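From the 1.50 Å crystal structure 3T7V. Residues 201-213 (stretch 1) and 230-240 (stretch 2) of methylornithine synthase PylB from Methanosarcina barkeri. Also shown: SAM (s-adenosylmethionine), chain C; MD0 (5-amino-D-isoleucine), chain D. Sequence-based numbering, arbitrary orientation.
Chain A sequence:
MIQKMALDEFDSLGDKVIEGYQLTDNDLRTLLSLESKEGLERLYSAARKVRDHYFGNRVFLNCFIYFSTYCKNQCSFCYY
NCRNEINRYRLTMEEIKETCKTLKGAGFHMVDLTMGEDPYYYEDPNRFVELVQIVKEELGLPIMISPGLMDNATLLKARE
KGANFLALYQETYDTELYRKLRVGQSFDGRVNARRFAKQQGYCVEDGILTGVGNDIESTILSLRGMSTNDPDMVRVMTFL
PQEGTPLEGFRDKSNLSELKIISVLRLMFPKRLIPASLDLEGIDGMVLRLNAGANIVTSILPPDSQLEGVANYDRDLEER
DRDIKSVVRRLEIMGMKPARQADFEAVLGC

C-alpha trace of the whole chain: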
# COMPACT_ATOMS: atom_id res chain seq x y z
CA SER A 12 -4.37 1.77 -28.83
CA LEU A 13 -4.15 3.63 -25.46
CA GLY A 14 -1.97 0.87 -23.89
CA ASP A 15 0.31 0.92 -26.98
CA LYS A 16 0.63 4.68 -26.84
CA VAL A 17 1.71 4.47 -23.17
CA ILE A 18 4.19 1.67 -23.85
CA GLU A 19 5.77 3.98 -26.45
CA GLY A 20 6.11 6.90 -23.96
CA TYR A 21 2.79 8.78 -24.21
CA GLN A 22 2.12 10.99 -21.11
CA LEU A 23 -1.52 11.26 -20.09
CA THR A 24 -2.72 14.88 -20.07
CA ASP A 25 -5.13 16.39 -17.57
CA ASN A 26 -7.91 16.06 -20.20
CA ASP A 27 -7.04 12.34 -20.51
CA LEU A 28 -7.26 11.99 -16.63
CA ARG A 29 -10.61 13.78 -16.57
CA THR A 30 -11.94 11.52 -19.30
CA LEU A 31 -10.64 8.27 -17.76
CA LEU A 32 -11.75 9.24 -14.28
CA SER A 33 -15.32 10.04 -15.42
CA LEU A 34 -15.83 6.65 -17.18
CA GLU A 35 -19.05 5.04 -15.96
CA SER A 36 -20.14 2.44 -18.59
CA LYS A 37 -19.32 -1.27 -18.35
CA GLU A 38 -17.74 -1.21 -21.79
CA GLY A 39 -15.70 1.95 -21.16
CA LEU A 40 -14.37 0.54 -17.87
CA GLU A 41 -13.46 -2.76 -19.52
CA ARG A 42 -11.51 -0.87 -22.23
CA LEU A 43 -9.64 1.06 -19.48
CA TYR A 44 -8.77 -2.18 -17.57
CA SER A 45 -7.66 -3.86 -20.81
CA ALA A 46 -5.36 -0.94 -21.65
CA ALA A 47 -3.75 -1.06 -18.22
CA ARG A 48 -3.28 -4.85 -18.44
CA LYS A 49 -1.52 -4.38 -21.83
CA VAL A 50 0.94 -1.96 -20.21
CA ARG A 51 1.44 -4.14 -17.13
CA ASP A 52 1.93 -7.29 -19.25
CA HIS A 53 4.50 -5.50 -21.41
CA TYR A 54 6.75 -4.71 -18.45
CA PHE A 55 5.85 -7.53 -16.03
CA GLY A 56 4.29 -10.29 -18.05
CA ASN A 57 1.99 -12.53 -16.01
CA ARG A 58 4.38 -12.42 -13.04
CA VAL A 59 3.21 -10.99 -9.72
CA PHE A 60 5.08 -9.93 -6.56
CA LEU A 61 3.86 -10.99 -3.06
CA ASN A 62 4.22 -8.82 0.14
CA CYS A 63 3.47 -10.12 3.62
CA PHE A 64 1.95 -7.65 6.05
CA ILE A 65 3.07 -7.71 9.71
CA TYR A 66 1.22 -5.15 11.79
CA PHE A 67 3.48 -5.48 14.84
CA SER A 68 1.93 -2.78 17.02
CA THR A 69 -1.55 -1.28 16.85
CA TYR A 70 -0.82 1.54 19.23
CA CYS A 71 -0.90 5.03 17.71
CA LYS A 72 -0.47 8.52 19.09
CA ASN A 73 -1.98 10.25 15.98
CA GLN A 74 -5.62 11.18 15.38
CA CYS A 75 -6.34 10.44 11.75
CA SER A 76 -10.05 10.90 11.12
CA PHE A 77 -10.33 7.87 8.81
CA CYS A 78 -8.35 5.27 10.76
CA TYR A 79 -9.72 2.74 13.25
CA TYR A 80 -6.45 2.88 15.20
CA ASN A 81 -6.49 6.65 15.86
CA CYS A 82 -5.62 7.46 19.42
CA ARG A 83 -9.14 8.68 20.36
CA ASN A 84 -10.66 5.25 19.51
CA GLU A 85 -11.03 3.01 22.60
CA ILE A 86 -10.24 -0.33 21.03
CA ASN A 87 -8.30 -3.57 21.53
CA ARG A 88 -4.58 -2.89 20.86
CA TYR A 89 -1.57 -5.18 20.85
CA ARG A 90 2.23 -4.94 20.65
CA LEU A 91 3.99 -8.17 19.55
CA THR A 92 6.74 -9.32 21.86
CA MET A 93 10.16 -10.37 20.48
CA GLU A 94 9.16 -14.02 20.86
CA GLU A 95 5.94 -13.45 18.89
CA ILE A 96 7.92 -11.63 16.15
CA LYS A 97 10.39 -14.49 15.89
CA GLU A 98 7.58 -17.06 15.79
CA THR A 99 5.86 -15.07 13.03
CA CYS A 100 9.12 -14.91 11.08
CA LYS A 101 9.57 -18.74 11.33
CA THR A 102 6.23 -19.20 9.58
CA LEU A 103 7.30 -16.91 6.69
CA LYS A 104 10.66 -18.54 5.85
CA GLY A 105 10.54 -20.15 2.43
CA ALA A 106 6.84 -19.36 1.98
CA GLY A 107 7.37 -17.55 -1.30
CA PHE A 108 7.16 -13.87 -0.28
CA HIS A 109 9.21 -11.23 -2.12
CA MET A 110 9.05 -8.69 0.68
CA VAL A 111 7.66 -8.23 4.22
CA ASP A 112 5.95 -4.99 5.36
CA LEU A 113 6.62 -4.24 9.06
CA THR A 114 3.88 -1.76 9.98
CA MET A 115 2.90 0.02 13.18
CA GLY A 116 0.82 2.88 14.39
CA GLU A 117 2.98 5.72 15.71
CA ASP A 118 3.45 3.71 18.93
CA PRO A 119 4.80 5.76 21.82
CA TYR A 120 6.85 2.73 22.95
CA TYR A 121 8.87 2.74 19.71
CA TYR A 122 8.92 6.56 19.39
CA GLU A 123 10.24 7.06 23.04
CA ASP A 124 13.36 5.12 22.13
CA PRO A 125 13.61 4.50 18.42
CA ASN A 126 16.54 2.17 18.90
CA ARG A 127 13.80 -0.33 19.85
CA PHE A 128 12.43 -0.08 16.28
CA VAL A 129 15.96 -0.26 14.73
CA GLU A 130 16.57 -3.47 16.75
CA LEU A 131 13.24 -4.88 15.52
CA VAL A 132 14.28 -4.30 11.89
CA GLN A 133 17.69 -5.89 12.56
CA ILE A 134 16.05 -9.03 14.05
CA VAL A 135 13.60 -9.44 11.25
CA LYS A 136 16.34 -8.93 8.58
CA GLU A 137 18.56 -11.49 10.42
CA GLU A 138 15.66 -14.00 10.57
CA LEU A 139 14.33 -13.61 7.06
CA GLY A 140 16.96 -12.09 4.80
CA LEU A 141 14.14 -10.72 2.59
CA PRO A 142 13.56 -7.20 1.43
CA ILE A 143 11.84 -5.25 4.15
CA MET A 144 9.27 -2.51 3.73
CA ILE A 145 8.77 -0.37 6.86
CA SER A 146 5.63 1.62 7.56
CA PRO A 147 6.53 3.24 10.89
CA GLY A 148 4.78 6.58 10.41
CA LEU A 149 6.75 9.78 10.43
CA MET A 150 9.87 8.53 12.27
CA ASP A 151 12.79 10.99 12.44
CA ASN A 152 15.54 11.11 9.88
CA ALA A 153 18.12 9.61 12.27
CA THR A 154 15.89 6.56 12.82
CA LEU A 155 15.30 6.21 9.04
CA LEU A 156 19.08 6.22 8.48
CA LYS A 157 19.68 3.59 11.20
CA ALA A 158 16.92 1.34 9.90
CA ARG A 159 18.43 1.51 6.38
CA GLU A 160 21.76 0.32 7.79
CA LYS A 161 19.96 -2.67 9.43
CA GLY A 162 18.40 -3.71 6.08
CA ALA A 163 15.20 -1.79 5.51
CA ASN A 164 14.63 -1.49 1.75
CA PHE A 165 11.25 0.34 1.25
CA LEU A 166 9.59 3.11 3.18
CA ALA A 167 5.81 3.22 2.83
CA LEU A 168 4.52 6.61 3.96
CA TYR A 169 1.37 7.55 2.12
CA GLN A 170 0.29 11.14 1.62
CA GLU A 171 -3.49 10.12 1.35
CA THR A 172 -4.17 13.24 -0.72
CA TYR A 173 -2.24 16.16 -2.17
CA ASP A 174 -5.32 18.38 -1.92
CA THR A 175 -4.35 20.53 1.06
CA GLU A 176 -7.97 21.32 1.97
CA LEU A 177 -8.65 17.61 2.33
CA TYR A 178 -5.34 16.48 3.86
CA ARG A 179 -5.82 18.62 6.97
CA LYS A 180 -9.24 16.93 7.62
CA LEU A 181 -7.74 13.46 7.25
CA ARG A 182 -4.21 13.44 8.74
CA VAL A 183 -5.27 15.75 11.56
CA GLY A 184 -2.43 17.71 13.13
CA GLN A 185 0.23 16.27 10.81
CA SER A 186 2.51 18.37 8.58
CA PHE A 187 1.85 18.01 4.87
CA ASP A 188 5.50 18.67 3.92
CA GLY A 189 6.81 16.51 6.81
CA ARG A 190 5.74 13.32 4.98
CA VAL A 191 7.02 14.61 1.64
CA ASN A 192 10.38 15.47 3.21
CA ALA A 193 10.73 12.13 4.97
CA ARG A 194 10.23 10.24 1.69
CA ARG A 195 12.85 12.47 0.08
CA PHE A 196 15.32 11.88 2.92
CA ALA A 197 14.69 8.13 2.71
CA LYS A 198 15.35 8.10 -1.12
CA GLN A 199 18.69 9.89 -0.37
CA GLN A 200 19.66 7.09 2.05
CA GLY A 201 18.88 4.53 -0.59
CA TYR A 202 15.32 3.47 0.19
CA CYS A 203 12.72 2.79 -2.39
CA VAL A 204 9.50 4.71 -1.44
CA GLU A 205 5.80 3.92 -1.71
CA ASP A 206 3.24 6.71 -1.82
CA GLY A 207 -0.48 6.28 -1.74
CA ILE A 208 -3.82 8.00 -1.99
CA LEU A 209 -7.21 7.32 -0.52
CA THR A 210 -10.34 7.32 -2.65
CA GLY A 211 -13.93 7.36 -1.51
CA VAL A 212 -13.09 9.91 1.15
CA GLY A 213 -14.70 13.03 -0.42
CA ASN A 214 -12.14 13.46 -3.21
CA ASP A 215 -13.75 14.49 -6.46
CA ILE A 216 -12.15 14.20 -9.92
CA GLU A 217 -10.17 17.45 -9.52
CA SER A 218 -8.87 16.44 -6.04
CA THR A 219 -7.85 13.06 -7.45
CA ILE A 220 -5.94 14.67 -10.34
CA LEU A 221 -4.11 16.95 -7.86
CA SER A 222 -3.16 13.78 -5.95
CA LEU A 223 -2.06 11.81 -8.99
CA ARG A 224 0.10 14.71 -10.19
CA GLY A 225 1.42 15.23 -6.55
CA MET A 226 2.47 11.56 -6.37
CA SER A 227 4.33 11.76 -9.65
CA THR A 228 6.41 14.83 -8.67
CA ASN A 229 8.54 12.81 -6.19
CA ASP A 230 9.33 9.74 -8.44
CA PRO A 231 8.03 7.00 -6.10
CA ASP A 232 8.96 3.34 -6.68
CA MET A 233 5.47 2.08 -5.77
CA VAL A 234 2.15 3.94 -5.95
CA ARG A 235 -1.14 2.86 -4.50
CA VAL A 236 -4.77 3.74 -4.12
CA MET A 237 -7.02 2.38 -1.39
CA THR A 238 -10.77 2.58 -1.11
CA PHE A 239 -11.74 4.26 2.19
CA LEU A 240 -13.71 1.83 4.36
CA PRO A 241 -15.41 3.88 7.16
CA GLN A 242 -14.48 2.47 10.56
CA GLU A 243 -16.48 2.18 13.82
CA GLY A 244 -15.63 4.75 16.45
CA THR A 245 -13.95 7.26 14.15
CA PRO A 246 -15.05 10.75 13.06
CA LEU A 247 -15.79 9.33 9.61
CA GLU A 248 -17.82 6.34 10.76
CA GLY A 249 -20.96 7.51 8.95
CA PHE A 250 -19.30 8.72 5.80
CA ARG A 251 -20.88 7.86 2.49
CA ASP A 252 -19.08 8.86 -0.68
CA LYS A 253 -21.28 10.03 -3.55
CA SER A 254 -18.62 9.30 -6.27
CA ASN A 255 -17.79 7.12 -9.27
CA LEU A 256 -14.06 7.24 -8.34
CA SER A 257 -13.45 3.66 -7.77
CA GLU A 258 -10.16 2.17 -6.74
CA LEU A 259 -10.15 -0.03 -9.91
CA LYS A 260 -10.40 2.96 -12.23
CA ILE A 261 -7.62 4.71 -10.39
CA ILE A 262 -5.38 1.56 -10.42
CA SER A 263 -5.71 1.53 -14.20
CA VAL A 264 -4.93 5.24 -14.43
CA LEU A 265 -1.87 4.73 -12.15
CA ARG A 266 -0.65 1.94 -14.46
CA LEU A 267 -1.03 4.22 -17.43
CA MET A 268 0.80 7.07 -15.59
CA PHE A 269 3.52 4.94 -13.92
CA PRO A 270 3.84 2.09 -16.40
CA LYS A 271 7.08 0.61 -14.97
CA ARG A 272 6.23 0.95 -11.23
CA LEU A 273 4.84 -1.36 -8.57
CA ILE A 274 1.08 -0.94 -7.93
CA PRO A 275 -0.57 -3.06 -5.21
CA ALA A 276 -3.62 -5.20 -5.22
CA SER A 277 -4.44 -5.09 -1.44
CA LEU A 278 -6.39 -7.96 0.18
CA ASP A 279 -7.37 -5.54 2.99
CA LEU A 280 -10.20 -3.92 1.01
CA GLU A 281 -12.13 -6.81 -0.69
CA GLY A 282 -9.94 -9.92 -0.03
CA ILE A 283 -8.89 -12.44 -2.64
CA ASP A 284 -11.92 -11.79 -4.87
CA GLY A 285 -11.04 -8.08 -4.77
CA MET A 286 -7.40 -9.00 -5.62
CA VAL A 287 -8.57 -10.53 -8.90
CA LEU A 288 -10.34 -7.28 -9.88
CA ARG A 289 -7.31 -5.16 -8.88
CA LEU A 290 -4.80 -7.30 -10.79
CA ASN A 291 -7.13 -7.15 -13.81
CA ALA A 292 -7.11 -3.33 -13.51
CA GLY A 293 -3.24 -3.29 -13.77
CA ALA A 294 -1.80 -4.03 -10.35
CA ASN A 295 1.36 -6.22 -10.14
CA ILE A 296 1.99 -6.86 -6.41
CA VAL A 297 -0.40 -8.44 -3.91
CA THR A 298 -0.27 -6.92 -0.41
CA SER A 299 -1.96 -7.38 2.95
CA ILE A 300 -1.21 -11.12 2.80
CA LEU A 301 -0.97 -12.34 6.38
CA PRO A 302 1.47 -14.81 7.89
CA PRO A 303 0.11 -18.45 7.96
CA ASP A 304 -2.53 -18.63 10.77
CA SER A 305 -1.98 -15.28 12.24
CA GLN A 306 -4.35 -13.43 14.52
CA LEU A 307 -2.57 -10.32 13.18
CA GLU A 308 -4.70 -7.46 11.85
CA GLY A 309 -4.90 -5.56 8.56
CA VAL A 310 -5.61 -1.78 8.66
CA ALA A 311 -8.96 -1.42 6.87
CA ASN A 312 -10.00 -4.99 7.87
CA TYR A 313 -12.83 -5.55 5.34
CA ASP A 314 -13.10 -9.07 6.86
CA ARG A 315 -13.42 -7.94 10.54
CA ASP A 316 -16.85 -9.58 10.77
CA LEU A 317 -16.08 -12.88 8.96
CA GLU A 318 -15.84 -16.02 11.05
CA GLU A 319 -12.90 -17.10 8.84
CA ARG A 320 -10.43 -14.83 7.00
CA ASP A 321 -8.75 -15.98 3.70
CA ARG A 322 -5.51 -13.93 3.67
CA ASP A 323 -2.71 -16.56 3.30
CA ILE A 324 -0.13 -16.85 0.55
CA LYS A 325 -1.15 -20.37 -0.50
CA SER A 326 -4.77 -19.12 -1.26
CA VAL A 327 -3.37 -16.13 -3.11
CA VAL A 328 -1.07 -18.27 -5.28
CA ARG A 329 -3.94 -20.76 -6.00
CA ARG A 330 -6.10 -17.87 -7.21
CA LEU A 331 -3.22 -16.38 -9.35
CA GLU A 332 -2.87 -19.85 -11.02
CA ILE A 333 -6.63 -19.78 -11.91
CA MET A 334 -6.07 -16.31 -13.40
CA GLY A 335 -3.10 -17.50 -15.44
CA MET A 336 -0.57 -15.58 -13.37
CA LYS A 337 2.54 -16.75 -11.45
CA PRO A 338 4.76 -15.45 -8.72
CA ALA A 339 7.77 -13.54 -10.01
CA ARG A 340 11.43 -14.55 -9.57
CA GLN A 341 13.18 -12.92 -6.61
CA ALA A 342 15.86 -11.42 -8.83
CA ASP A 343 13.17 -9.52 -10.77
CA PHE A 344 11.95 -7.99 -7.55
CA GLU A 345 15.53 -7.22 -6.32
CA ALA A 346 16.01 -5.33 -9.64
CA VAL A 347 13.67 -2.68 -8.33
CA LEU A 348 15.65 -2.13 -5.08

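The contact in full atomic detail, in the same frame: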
# COMPACT_ATOMS: atom_id res chain seq x y z
N GLY A 201 18.94 5.73 0.23
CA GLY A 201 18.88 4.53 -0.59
C GLY A 201 17.57 3.74 -0.61
O GLY A 201 17.45 2.74 -1.34
N TYR A 202 16.63 4.16 0.23
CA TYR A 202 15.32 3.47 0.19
C TYR A 202 14.60 3.62 -1.13
O TYR A 202 14.72 4.66 -1.80
CB TYR A 202 14.37 4.11 1.25
CG TYR A 202 14.62 3.83 2.68
CD1 TYR A 202 13.89 2.79 3.31
CD2 TYR A 202 15.47 4.63 3.46
CE1 TYR A 202 14.00 2.57 4.65
CE2 TYR A 202 15.56 4.40 4.82
CZ TYR A 202 14.85 3.38 5.40
OH TYR A 202 14.94 3.21 6.74
N CYS A 203 13.81 2.60 -1.46
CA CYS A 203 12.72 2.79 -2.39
C CYS A 203 11.52 3.34 -1.57
O CYS A 203 11.45 3.04 -0.37
CB CYS A 203 12.30 1.41 -2.96
SG CYS A 203 13.45 0.78 -4.12
N VAL A 204 10.62 4.10 -2.19
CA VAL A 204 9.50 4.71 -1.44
C VAL A 204 8.19 4.35 -2.07
O VAL A 204 8.09 4.21 -3.33
CB VAL A 204 9.69 6.19 -1.21
CG1 VAL A 204 11.03 6.46 -0.48
CG2 VAL A 204 9.69 6.96 -2.47
N GLU A 205 7.19 4.11 -1.24
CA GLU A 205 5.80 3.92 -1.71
C GLU A 205 4.99 5.11 -1.21
O GLU A 205 5.01 5.44 0.00
CB GLU A 205 5.21 2.63 -1.09
CG GLU A 205 3.79 2.33 -1.66
CD GLU A 205 3.04 1.12 -1.06
OE1 GLU A 205 3.37 0.61 0.04
OE2 GLU A 205 1.99 0.72 -1.71
N ASP A 206 4.24 5.68 -2.15
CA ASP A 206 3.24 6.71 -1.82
C ASP A 206 1.90 6.15 -2.14
O ASP A 206 1.76 5.12 -2.83
CB ASP A 206 3.52 7.98 -2.66
CG ASP A 206 2.90 9.28 -2.10
OD1 ASP A 206 2.20 9.25 -1.03
OD2 ASP A 206 3.22 10.34 -2.73
N GLY A 207 0.87 6.82 -1.59
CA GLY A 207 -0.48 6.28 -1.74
C GLY A 207 -1.51 7.35 -1.53
O GLY A 207 -1.30 8.29 -0.76
N ILE A 208 -2.62 7.15 -2.19
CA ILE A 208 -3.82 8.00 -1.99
C ILE A 208 -5.04 7.23 -1.59
O ILE A 208 -5.12 5.99 -1.79
CB ILE A 208 -3.98 8.87 -3.21
CG1 ILE A 208 -4.33 8.00 -4.37
CG2 ILE A 208 -2.75 9.85 -3.30
CD1 ILE A 208 -4.53 8.81 -5.72
N LEU A 209 -5.95 7.89 -0.89
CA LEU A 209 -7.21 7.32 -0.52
C LEU A 209 -8.27 7.81 -1.46
O LEU A 209 -8.28 8.98 -1.84
CB LEU A 209 -7.54 7.78 0.86
CG LEU A 209 -7.10 7.08 2.03
CD1 LEU A 209 -7.75 7.73 3.29
CD2 LEU A 209 -7.61 5.65 2.03
N THR A 210 -9.18 6.91 -1.86
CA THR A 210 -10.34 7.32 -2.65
C THR A 210 -11.57 6.97 -1.89
O THR A 210 -11.53 6.16 -1.01
CB THR A 210 -10.32 6.74 -4.10
OG1 THR A 210 -11.34 7.43 -4.84
CG2 THR A 210 -10.60 5.28 -4.16
N GLY A 211 -12.69 7.61 -2.24
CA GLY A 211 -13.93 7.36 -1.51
C GLY A 211 -14.03 8.15 -0.24
O GLY A 211 -14.79 7.78 0.65
N VAL A 212 -13.22 9.21 -0.12
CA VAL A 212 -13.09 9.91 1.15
C VAL A 212 -13.45 11.38 0.94
O VAL A 212 -13.03 12.25 1.70
CB VAL A 212 -11.64 9.67 1.75
CG1 VAL A 212 -10.62 10.49 0.91
CG2 VAL A 212 -11.59 9.74 3.30
N GLY A 213 -14.19 11.67 -0.13
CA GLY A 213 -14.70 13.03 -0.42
C GLY A 213 -13.85 13.70 -1.48
O GLY A 213 -14.03 14.91 -1.75
N ASP A 230 8.73 10.95 -7.84
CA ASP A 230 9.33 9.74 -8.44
C ASP A 230 9.29 8.50 -7.50
O ASP A 230 10.31 7.86 -7.18
CB ASP A 230 10.79 10.04 -8.90
CG ASP A 230 11.30 9.03 -9.91
OD1 ASP A 230 10.50 8.54 -10.73
OD2 ASP A 230 12.54 8.75 -9.90
N PRO A 231 8.12 8.16 -7.00
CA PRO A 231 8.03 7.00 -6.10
C PRO A 231 8.26 5.70 -6.86
O PRO A 231 8.00 5.57 -8.06
CB PRO A 231 6.60 7.07 -5.59
CG PRO A 231 5.88 7.72 -6.71
CD PRO A 231 6.81 8.73 -7.30
N ASP A 232 8.73 4.69 -6.13
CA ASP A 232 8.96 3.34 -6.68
C ASP A 232 7.70 2.47 -6.75
O ASP A 232 7.59 1.57 -7.57
CB ASP A 232 10.05 2.65 -5.87
CG ASP A 232 11.30 3.50 -5.84
OD1 ASP A 232 12.04 3.42 -6.84
OD2 ASP A 232 11.51 4.37 -4.90
N MET A 233 6.72 2.80 -5.90
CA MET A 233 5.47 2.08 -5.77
C MET A 233 4.42 3.14 -5.48
O MET A 233 4.67 4.10 -4.73
CB MET A 233 5.57 1.04 -4.62
CG MET A 233 4.32 0.21 -4.46
SD MET A 233 4.73 -1.13 -3.32
CE MET A 233 3.17 -1.91 -3.21
N VAL A 234 3.27 2.98 -6.14
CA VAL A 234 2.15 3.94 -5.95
C VAL A 234 0.91 3.12 -5.74
O VAL A 234 0.66 2.10 -6.41
CB VAL A 234 1.93 4.88 -7.18
CG1 VAL A 234 3.13 5.87 -7.25
CG2 VAL A 234 1.85 4.07 -8.45
N ARG A 235 0.10 3.58 -4.80
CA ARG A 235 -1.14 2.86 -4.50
C ARG A 235 -2.35 3.75 -4.36
O ARG A 235 -2.25 4.97 -4.09
CB ARG A 235 -0.98 1.96 -3.29
CG ARG A 235 -1.10 2.63 -2.03
CD ARG A 235 -1.51 1.67 -0.85
NE ARG A 235 -0.52 0.58 -0.69
CZ ARG A 235 -0.78 -0.57 -0.08
NH1 ARG A 235 -2.01 -0.81 0.41
NH2 ARG A 235 0.17 -1.49 -0.01
N VAL A 236 -3.49 3.11 -4.52
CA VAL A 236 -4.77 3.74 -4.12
C VAL A 236 -5.52 2.74 -3.27
O VAL A 236 -5.52 1.53 -3.58
CB VAL A 236 -5.54 4.24 -5.37
CG1 VAL A 236 -5.64 3.06 -6.37
CG2 VAL A 236 -6.91 4.75 -4.96
N MET A 237 -6.12 3.21 -2.19
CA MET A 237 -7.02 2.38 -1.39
C MET A 237 -8.40 2.97 -1.31
O MET A 237 -8.52 4.21 -1.14
CB MET A 237 -6.44 2.25 0.02
CG MET A 237 -5.04 1.66 -0.05
SD MET A 237 -4.43 1.32 1.57
CE MET A 237 -5.48 0.08 2.43
N THR A 238 -9.41 2.11 -1.43
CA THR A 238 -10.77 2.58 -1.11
C THR A 238 -10.93 2.84 0.38
O THR A 238 -10.58 1.93 1.20
CB THR A 238 -11.79 1.44 -1.44
OG1 THR A 238 -11.58 1.09 -2.84
CG2 THR A 238 -13.23 1.88 -1.19
N PHE A 239 -11.45 4.00 0.77
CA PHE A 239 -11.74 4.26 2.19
C PHE A 239 -12.89 3.37 2.64
O PHE A 239 -13.99 3.39 2.09
CB PHE A 239 -12.10 5.74 2.31
CG PHE A 239 -12.59 6.12 3.67
CD1 PHE A 239 -11.94 5.69 4.84
CD2 PHE A 239 -13.77 6.82 3.77
CE1 PHE A 239 -12.46 6.03 6.08
CE2 PHE A 239 -14.27 7.13 5.03
CZ PHE A 239 -13.58 6.75 6.17
N LEU A 240 -12.60 2.62 3.70
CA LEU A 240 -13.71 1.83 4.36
C LEU A 240 -13.97 2.54 5.67
O LEU A 240 -13.10 2.52 6.57
CB LEU A 240 -13.14 0.44 4.66
CG LEU A 240 -12.82 -0.46 3.44
CD1 LEU A 240 -12.62 -1.96 3.82
CD2 LEU A 240 -13.83 -0.34 2.28
N SAM C . 0.77 4.61 11.04
CA SAM C . 1.53 4.67 9.89
C SAM C . 1.05 5.64 8.88
O SAM C . -0.01 6.26 9.06
OXT SAM C . 1.84 5.89 7.90
CB SAM C . 1.33 3.61 9.06
CG SAM C . -0.01 3.02 8.84
SD SAM C . -0.43 2.91 7.04
CE SAM C . -0.54 1.16 6.83
C5' SAM C . -2.15 3.36 7.07
C4' SAM C . -2.58 3.85 5.90
O4' SAM C . -3.62 2.69 5.87
C3' SAM C . -3.03 5.10 5.88
O3' SAM C . -1.89 5.56 5.14
C2' SAM C . -4.12 4.75 4.85
O2' SAM C . -3.72 4.99 3.46
C1' SAM C . -4.61 3.30 5.04
N9 SAM C . -5.87 3.30 5.87
C8 SAM C . -6.05 3.58 7.20
N7 SAM C . -7.34 3.50 7.49
C5 SAM C . -8.01 3.15 6.34
C6 SAM C . -9.37 3.00 6.04
N6 SAM C . -10.33 3.16 6.94
N1 SAM C . -9.71 2.61 4.80
C2 SAM C . -8.77 2.45 3.82
N3 SAM C . -7.45 2.69 4.05
C4 SAM C . -7.09 3.02 5.33
C MD0 D . -1.95 -3.15 2.75
N MD0 D . -2.95 -3.63 4.91
O MD0 D . -0.98 -3.35 1.99
CA MD0 D . -1.75 -3.17 4.23
CB MD0 D . -1.36 -1.74 4.73
CD MD0 D . 0.77 -0.28 4.90
NE MD0 D . 2.07 -0.05 4.28
CG MD0 D . 0.03 -1.38 4.14
CG2 MD0 D . -2.38 -0.64 4.38
OXT MD0 D . -3.10 -2.95 2.33
O HOH W 1 2.87 -2.23 -0.03
O HOH W 2 -15.68 5.12 0.78

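Strands 203-210 and 233-238 lie side by side in parallel, their axes 22° apart, and most of the hydrogen bonds between them join backbone to backbone. In the regular ladder D206 N donates to M233 O (3.1 Å), R235 N to D206 O (3.0 Å), I208 N to R235 O (2.9 Å), M237 N to I208 O (3.0 Å) and T210 N to M237 O (2.9 Å). F239 N to T210 O (2.8 Å) carries the pattern just past the second strand. Between these rungs, CA-H groups approach carbonyls, as E205 CA does M233 O at 3.2 Å.

At the other end, V204 O accepts from both D232 N (2.9 Å) and M233 N (3.2 Å), while the carboxylate of D232 turns back so that OD2 accepts from V204 N (2.9 Å). A short acidic side chain thus serves a backbone amide where the ladder begins.

Charge pairing occupies the face shared by E205, G207 and R235. The extended E205 side chain brings OE2 to 2.7 Å from R235 NE, a nearly straight hydrogen bond within a salt bridge. The guanidinium has donors to spare: NH1 bonds MD0 OXT (3.1 Å) and NH2 bonds MD0 O (3.0 Å), so arginine joins the strand pair to the ligand's carboxylate. Glycine suits position 207, since an ideal CB there would lie 2.8 Å from R235 CG, a clash.

Apolar contacts fill in elsewhere. On the opposite face, branched side chains pack across the strands, with I208 CG1 4.1 Å from V236 CB and T210 CG2 3.8 Å from V236 CG2. Back on the face of E205 and R235, L209 CD2 lies 4.1 Å from M237 CB and 3.6 Å from SAM N3. Beyond the strands, V212 CG2 sits over the F239 ring face, 4.0 Å from its centroid, a CH-pi contact suited to a flat aromatic surface. The positive phi of G211 favours glycine at the turn leading there.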